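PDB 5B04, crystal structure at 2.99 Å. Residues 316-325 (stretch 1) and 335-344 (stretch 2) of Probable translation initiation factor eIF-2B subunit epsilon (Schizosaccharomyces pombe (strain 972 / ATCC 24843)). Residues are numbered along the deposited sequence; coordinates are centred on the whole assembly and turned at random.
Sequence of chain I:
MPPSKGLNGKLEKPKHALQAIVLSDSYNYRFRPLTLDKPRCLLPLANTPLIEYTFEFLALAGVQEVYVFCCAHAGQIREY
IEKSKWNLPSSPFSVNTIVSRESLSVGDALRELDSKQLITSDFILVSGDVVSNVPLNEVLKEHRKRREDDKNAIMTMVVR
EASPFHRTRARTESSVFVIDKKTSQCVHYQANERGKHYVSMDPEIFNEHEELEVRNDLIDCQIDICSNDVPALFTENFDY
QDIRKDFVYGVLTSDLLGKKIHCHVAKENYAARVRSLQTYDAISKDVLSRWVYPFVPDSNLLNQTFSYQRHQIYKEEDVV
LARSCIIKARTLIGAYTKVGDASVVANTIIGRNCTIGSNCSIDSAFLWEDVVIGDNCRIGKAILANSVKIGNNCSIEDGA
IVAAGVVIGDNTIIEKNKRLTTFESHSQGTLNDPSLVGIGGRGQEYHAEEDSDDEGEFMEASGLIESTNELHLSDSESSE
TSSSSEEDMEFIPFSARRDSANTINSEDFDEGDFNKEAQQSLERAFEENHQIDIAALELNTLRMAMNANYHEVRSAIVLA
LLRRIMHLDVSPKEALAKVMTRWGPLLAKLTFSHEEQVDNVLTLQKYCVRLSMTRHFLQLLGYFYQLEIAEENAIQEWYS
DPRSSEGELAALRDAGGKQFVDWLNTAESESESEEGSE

Stretch 1 316-325: EEDVVLARSC
Stretch 2 335-344: AYTKVGDASV

How does stretch 2 first engage its neighbour? Stretches 1 and 2 run parallel, and at the start Ala335 lies beside Glu316, their CA atoms 4.9 Å apart. Glu316, its chi1 at -93° and chi2 t, points toward stretch 2, and its carboxylate accepts a hydrogen bond from the backbone: Ala335 N to Glu316 OE1, 2.8 Å. The methyl of Ala335 (phi/psi -65/159) rests against a carbonyl of stretch 1, with Ala335 CB 3.3 Å from Glu317 O. Tyr336 and Asp318 both adopt left-handed backbone angles, 61/22 and 61/31. A weak hydrogen bond joins Tyr336 N to Asp318 O at 3.0 Å, bent to 129° at the hydrogen, while Tyr336 CA also approaches Asp318 O at 3.2 Å. The CA-to-CB bond of Tyr336 points away, but chi1 m and chi2 -72° bring its ring back, obliquely, until Tyr336 CE1 is 3.9 Å from CB of Asp318, itself m.

What ties the two chains into a sheet? Thr337, chi1 m, has its carbonyl against a methyl, Val319 CG1 lying 3.6 Å from Thr337 O. Short parallel strands, 338-339 and 320-321, pair Lys338 with Val320 (CA to CA 4.6 Å) and Val339 with Leu321 (CA to CA 5.4 Å). The bonding alternates as parallel pairing requires, with Val320 reaching stretch 2 on both sides of Lys338: Val320 N donates to Thr337 O at 2.8 Å, and Val339 N donates to Val320 O at 3.0 Å. Lys338 CA adds a CA-H...O contact to Val320 O at 3.4 Å.

Which side chains meet on the two faces of this sheet? Lys338 (m, t, t, then -16°) and Val320 (t) share one face, where the aliphatic base of the lysine lies along the valine, Lys338 CG being 3.9 Å from Val320 CB. Val339 and Leu321 occupy the other. There Val339, chi1 t, is buried and meets two apolar partners: Val339 CG2 is 3.7 Å from CD2 of Leu321 (m, t), and Val339 CG1 is 3.5 Å from SG of Cys325 (t). The ladder then loosens, Ala322 N reaching Val339 O through a weak 3.4 Å hydrogen bond.

How do the chains turn beyond the strands? Each enters a type II turn, Gly340 to Ser343 in stretch 2 and Ala322 to Cys325 in stretch 1. Gly340 has no side chain, but its carbonyl meets the thiol residue, Gly340 O lying 3.5 Å from Cys325 CB. Asp341, chi1 m, brings OD1 to 3.3 Å from Ala322 CB, a contact without hydrogen bonding. Ala342 (56/28) and Ser324 (69/-5) hold the left-handed positions; Ala342 N makes a weak hydrogen bond to Ser324 OG at 3.3 Å, with Ser324 at chi1 p, and Ala342 CA approaches Ser324 O at 3.4 Å. Ser343, chi1 m, brings its carbonyl against sulfur, Ser343 O to Cys325 SG being 3.6 Å, and Val344 makes no contact with stretch 1.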

# COMPACT_ATOMS: atom_id res chain seq x y z
N GLU I 316 -32.55 10.84 -30.59
CA GLU I 316 -33.59 11.40 -29.75
C GLU I 316 -34.42 10.28 -29.14
O GLU I 316 -34.29 9.12 -29.54
CB GLU I 316 -34.49 12.35 -30.55
CG GLU I 316 -34.07 13.80 -30.51
CD GLU I 316 -35.12 14.73 -31.10
OE1 GLU I 316 -35.41 14.61 -32.31
OE2 GLU I 316 -35.66 15.57 -30.35
N GLU I 317 -35.25 10.61 -28.16
CA GLU I 317 -36.14 9.62 -27.58
C GLU I 317 -37.22 9.23 -28.58
O GLU I 317 -37.42 9.91 -29.59
CB GLU I 317 -36.77 10.16 -26.29
CG GLU I 317 -35.77 10.39 -25.17
CD GLU I 317 -36.41 11.01 -23.93
OE1 GLU I 317 -37.65 11.15 -23.91
OE2 GLU I 317 -35.66 11.37 -22.99
N ASP I 318 -37.89 8.11 -28.31
CA ASP I 318 -38.96 7.60 -29.17
C ASP I 318 -38.49 7.27 -30.59
O ASP I 318 -39.26 7.39 -31.54
CB ASP I 318 -40.13 8.60 -29.23
CG ASP I 318 -40.78 8.81 -27.88
OD1 ASP I 318 -41.56 7.94 -27.46
OD2 ASP I 318 -40.52 9.86 -27.25
N VAL I 319 -37.24 6.86 -30.72
CA VAL I 319 -36.74 6.36 -32.00
C VAL I 319 -36.90 4.85 -32.05
O VAL I 319 -36.45 4.13 -31.15
CB VAL I 319 -35.26 6.73 -32.23
CG1 VAL I 319 -34.69 5.93 -33.39
CG2 VAL I 319 -35.12 8.22 -32.49
N VAL I 320 -37.56 4.36 -33.10
CA VAL I 320 -37.82 2.93 -33.23
C VAL I 320 -36.77 2.23 -34.09
O VAL I 320 -36.80 2.33 -35.32
CB VAL I 320 -39.22 2.67 -33.82
CG1 VAL I 320 -39.50 1.18 -33.89
CG2 VAL I 320 -40.28 3.38 -33.00
N LEU I 321 -35.84 1.54 -33.44
CA LEU I 321 -34.84 0.77 -34.15
C LEU I 321 -35.17 -0.72 -34.08
O LEU I 321 -35.11 -1.33 -33.02
CB LEU I 321 -33.44 1.01 -33.57
CG LEU I 321 -32.86 2.42 -33.72
CD1 LEU I 321 -31.40 2.43 -33.31
CD2 LEU I 321 -33.03 2.91 -35.15
N ALA I 322 -35.52 -1.29 -35.23
CA ALA I 322 -35.77 -2.72 -35.31
C ALA I 322 -34.49 -3.48 -35.00
O ALA I 322 -33.40 -2.96 -35.17
CB ALA I 322 -36.30 -3.09 -36.69
N ARG I 323 -34.63 -4.71 -34.52
CA ARG I 323 -33.47 -5.56 -34.32
C ARG I 323 -32.91 -5.91 -35.69
O ARG I 323 -33.62 -5.81 -36.69
CB ARG I 323 -33.84 -6.82 -33.53
CG ARG I 323 -32.65 -7.58 -32.96
CD ARG I 323 -33.08 -8.94 -32.47
NE ARG I 323 -34.33 -8.88 -31.73
CZ ARG I 323 -35.07 -9.93 -31.40
NH1 ARG I 323 -34.67 -11.15 -31.76
NH2 ARG I 323 -36.19 -9.78 -30.73
N SER I 324 -31.63 -6.29 -35.73
CA SER I 324 -30.90 -6.59 -36.97
C SER I 324 -30.66 -5.33 -37.81
O SER I 324 -29.99 -5.39 -38.85
CB SER I 324 -31.62 -7.65 -37.81
OG SER I 324 -32.79 -7.12 -38.41
N CYS I 325 -31.21 -4.21 -37.37
CA CYS I 325 -30.85 -2.92 -37.93
C CYS I 325 -29.54 -2.46 -37.33
O CYS I 325 -29.35 -2.51 -36.11
CB CYS I 325 -31.94 -1.88 -37.67
SG CYS I 325 -31.43 -0.19 -37.99
N ALA I 335 -36.39 12.23 -33.51
CA ALA I 335 -37.40 11.47 -32.78
C ALA I 335 -38.48 10.93 -33.71
O ALA I 335 -38.66 11.42 -34.82
CB ALA I 335 -38.03 12.33 -31.70
N TYR I 336 -39.17 9.89 -33.24
CA TYR I 336 -40.30 9.28 -33.96
C TYR I 336 -39.90 8.69 -35.31
O TYR I 336 -40.74 8.50 -36.18
CB TYR I 336 -41.43 10.30 -34.14
CG TYR I 336 -41.81 11.00 -32.86
CD1 TYR I 336 -42.51 10.33 -31.86
CD2 TYR I 336 -41.48 12.33 -32.65
CE1 TYR I 336 -42.86 10.97 -30.69
CE2 TYR I 336 -41.83 12.98 -31.48
CZ TYR I 336 -42.52 12.29 -30.50
OH TYR I 336 -42.87 12.93 -29.33
N THR I 337 -38.61 8.41 -35.47
CA THR I 337 -38.11 7.81 -36.70
C THR I 337 -38.05 6.29 -36.58
O THR I 337 -37.61 5.76 -35.56
CB THR I 337 -36.71 8.35 -37.07
OG1 THR I 337 -36.77 9.77 -37.24
CG2 THR I 337 -36.21 7.72 -38.36
N LYS I 338 -38.50 5.60 -37.62
CA LYS I 338 -38.47 4.14 -37.64
C LYS I 338 -37.49 3.65 -38.69
O LYS I 338 -37.44 4.17 -39.80
CB LYS I 338 -39.87 3.58 -37.92
CG LYS I 338 -40.94 4.12 -37.00
CD LYS I 338 -42.33 3.73 -37.47
CE LYS I 338 -43.37 4.76 -37.04
NZ LYS I 338 -42.85 5.64 -35.96
N VAL I 339 -36.69 2.64 -38.34
CA VAL I 339 -35.78 2.03 -39.29
C VAL I 339 -36.05 0.54 -39.39
O VAL I 339 -36.21 -0.14 -38.37
CB VAL I 339 -34.31 2.27 -38.91
CG1 VAL I 339 -33.40 1.87 -40.07
CG2 VAL I 339 -34.08 3.73 -38.55
N GLY I 340 -36.12 0.03 -40.61
CA GLY I 340 -36.54 -1.34 -40.86
C GLY I 340 -35.49 -2.41 -40.62
O GLY I 340 -34.36 -2.12 -40.22
N ASP I 341 -35.88 -3.66 -40.86
CA ASP I 341 -35.01 -4.81 -40.65
C ASP I 341 -33.84 -4.83 -41.63
O ASP I 341 -33.99 -4.46 -42.79
CB ASP I 341 -35.81 -6.11 -40.78
CG ASP I 341 -36.96 -6.19 -39.80
OD1 ASP I 341 -36.80 -5.73 -38.65
OD2 ASP I 341 -38.03 -6.72 -40.18
N ALA I 342 -32.67 -5.25 -41.14
CA ALA I 342 -31.47 -5.40 -41.95
C ALA I 342 -31.08 -4.12 -42.69
O ALA I 342 -30.46 -4.18 -43.75
CB ALA I 342 -31.65 -6.55 -42.95
N SER I 343 -31.43 -2.98 -42.12
CA SER I 343 -31.10 -1.69 -42.73
C SER I 343 -29.81 -1.12 -42.14
O SER I 343 -29.59 -1.20 -40.94
CB SER I 343 -32.25 -0.70 -42.55
OG SER I 343 -33.43 -1.17 -43.17
N VAL I 344 -28.98 -0.56 -43.01
CA VAL I 344 -27.69 -0.01 -42.58
C VAL I 344 -27.62 1.50 -42.81
O VAL I 344 -27.60 1.96 -43.95
CB VAL I 344 -26.52 -0.69 -43.31
CG1 VAL I 344 -25.20 -0.17 -42.77
CG2 VAL I 344 -26.61 -2.20 -43.16